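Local coordinates for protein phosphonopyruvate hydrolase (Variovorax sp., PDB 2HJP) that hydrolyses the carbon-phosphorus bond of phosphonopyruvate to give pyruvate and phosphate, using a divalent metal ion such as magnesium, cobalt or manganese, at residues L208-T213 with S227-V232. Residues are numbered along the deposited sequence; the frame is centred on the assembly and turned at random.
Sequences LVLVPT and SKVGIV
V209 and I231 run alongside each other on one face of the sheet, CG1 of V209 resting 3.8 Å from CG2 of I231. Each of these methyls is anti to its own backbone N (V209 chi1 -177°), while V209 CG2 faces the CD1 end of I231. An alanine in place of V209 would probably leave the CG2 and CD1 methyls of I231 without their mate and open a gap beside L184 of the neighbouring strand. On the other face of the sheet, L210 crosses V229 at about a right angle, its CD1 3.8 Å from V229 CG2, and I223 of helix 220-224 packs on both. Farther along, the CD and CG atoms of the P212 ring meet CG2 of V232, CD at 3.6 Å. Strands 208-210 and 229-234 are the seventh and eighth of the closed parallel barrel, a TIM-type fold, joined by helix 220-224 in a beta-alpha-beta unit; the side chain of P212 lies about 9 Å from the bound phosphonopyruvate. A beta bulge shifts the register by one: L208 pairs with V229, but V209 with I231. L208 O accepts a 2.8 Å hydrogen bond from G230 N and a weak one, 3.4 Å, from I231 N, so two successive amides converge on one carbonyl. Beyond the bulge, L210 N bonds to I231 O at 3.1 Å. At the N-terminal end of the pair, L208 N donates to K228 O (2.8 Å, N-H...O 167°), and the K228 side chain turns from strand 208-210, its NZ hydrogen-bonded to the carbonyl oxygens of V199 and W202.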
loop_
_atom_site.group_PDB
_atom_site.type_symbol
_atom_site.label_atom_id
_atom_site.label_comp_id
_atom_site.label_asym_id
_atom_site.label_seq_id
_atom_site.Cartn_x
_atom_site.Cartn_y
_atom_site.Cartn_z
ATOM N N LEU A 208 34.021 -6.796 -7.488
ATOM C CA LEU A 208 33.345 -5.718 -8.204
ATOM C C LEU A 208 32.059 -6.190 -8.869
ATOM O O LEU A 208 31.868 -7.414 -9.122
ATOM C CB LEU A 208 34.245 -5.151 -9.291
ATOM C CG LEU A 208 35.528 -4.577 -8.736
ATOM C CD1 LEU A 208 36.322 -4.089 -9.940
ATOM C CD2 LEU A 208 35.260 -3.446 -7.652
ATOM N N VAL A 209 31.190 -5.220 -9.127
ATOM C CA VAL A 209 29.908 -5.471 -9.793
ATOM C C VAL A 209 29.852 -4.521 -11.005
ATOM O O VAL A 209 30.100 -3.316 -10.858
ATOM C CB VAL A 209 28.681 -5.127 -8.877
ATOM C CG1 VAL A 209 27.331 -5.488 -9.611
ATOM C CG2 VAL A 209 28.811 -5.802 -7.516
ATOM N N LEU A 210 29.524 -5.085 -12.171
ATOM C CA LEU A 210 29.359 -4.297 -13.403
ATOM C C LEU A 210 27.906 -4.326 -13.933
ATOM O O LEU A 210 27.186 -5.361 -13.819
ATOM C CB LEU A 210 30.285 -4.855 -14.523
ATOM C CG LEU A 210 31.797 -4.947 -14.233
ATOM C CD1 LEU A 210 32.617 -5.467 -15.407
ATOM C CD2 LEU A 210 32.250 -3.498 -13.880
ATOM N N VAL A 211 27.475 -3.226 -14.525
ATOM C CA VAL A 211 26.145 -3.129 -15.165
ATOM C C VAL A 211 26.541 -2.607 -16.553
ATOM O O VAL A 211 26.573 -1.393 -16.791
ATOM C CB VAL A 211 25.276 -2.084 -14.431
ATOM C CG1 VAL A 211 23.825 -2.042 -15.047
ATOM C CG2 VAL A 211 25.306 -2.372 -12.917
ATOM N N PRO A 212 26.887 -3.509 -17.464
ATOM C CA PRO A 212 27.331 -3.215 -18.837
ATOM C C PRO A 212 26.324 -2.737 -19.856
ATOM O O PRO A 212 26.584 -2.841 -21.034
ATOM C CB PRO A 212 27.963 -4.530 -19.275
ATOM C CG PRO A 212 27.037 -5.563 -18.638
ATOM C CD PRO A 212 26.742 -4.975 -17.256
ATOM N N THR A 213 25.188 -2.205 -19.383
ATOM C CA THR A 213 24.104 -1.744 -20.246
ATOM C C THR A 213 24.515 -0.837 -21.361
ATOM O O THR A 213 24.057 -1.050 -22.486
ATOM C CB THR A 213 23.030 -1.010 -19.421
ATOM O OG1 THR A 213 22.591 -1.901 -18.411
ATOM C CG2 THR A 213 21.835 -0.555 -20.290
ATOM N N SER A 227 39.039 -11.394 -13.088
ATOM C CA SER A 227 38.880 -12.118 -11.847
ATOM C C SER A 227 38.367 -11.231 -10.736
ATOM O O SER A 227 37.871 -11.729 -9.748
ATOM C CB SER A 227 40.223 -12.715 -11.371
ATOM O OG SER A 227 40.697 -13.570 -12.383
ATOM N N LYS A 228 38.533 -9.936 -10.866
ATOM C CA LYS A 228 38.077 -9.044 -9.790
ATOM C C LYS A 228 36.558 -8.787 -9.723
ATOM O O LYS A 228 36.082 -8.267 -8.714
ATOM C CB LYS A 228 38.785 -7.707 -9.927
ATOM C CG LYS A 228 40.274 -7.788 -9.638
ATOM C CD LYS A 228 40.908 -6.466 -9.954
ATOM C CE LYS A 228 42.414 -6.547 -9.569
ATOM N NZ LYS A 228 43.029 -5.370 -10.071
ATOM N N VAL A 229 35.840 -9.119 -10.809
ATOM C CA VAL A 229 34.377 -8.898 -10.917
ATOM C C VAL A 229 33.648 -10.160 -10.479
ATOM O O VAL A 229 33.937 -11.216 -11.004
ATOM C CB VAL A 229 34.008 -8.636 -12.409
ATOM C CG1 VAL A 229 32.502 -8.474 -12.615
ATOM C CG2 VAL A 229 34.723 -7.417 -12.886
ATOM N N GLY A 230 32.720 -10.058 -9.525
ATOM C CA GLY A 230 31.969 -11.245 -9.140
ATOM C C GLY A 230 30.492 -11.258 -9.602
ATOM O O GLY A 230 29.816 -12.289 -9.554
ATOM N N ILE A 231 30.014 -10.121 -10.088
ATOM C CA ILE A 231 28.627 -10.020 -10.476
ATOM C C ILE A 231 28.411 -9.175 -11.716
ATOM O O ILE A 231 28.989 -8.132 -11.823
ATOM C CB ILE A 231 27.797 -9.355 -9.314
ATOM C CG1 ILE A 231 27.779 -10.254 -8.099
ATOM C CG2 ILE A 231 26.354 -9.121 -9.729
ATOM C CD1 ILE A 231 27.429 -9.556 -6.782
ATOM N N VAL A 232 27.615 -9.638 -12.673
ATOM C CA VAL A 232 27.279 -8.766 -13.766
ATOM C C VAL A 232 25.760 -8.569 -13.686
ATOM O O VAL A 232 24.993 -9.529 -13.448
ATOM C CB VAL A 232 27.647 -9.339 -15.104
ATOM C CG1 VAL A 232 27.139 -10.695 -15.209
ATOM C CG2 VAL A 232 27.078 -8.407 -16.228
#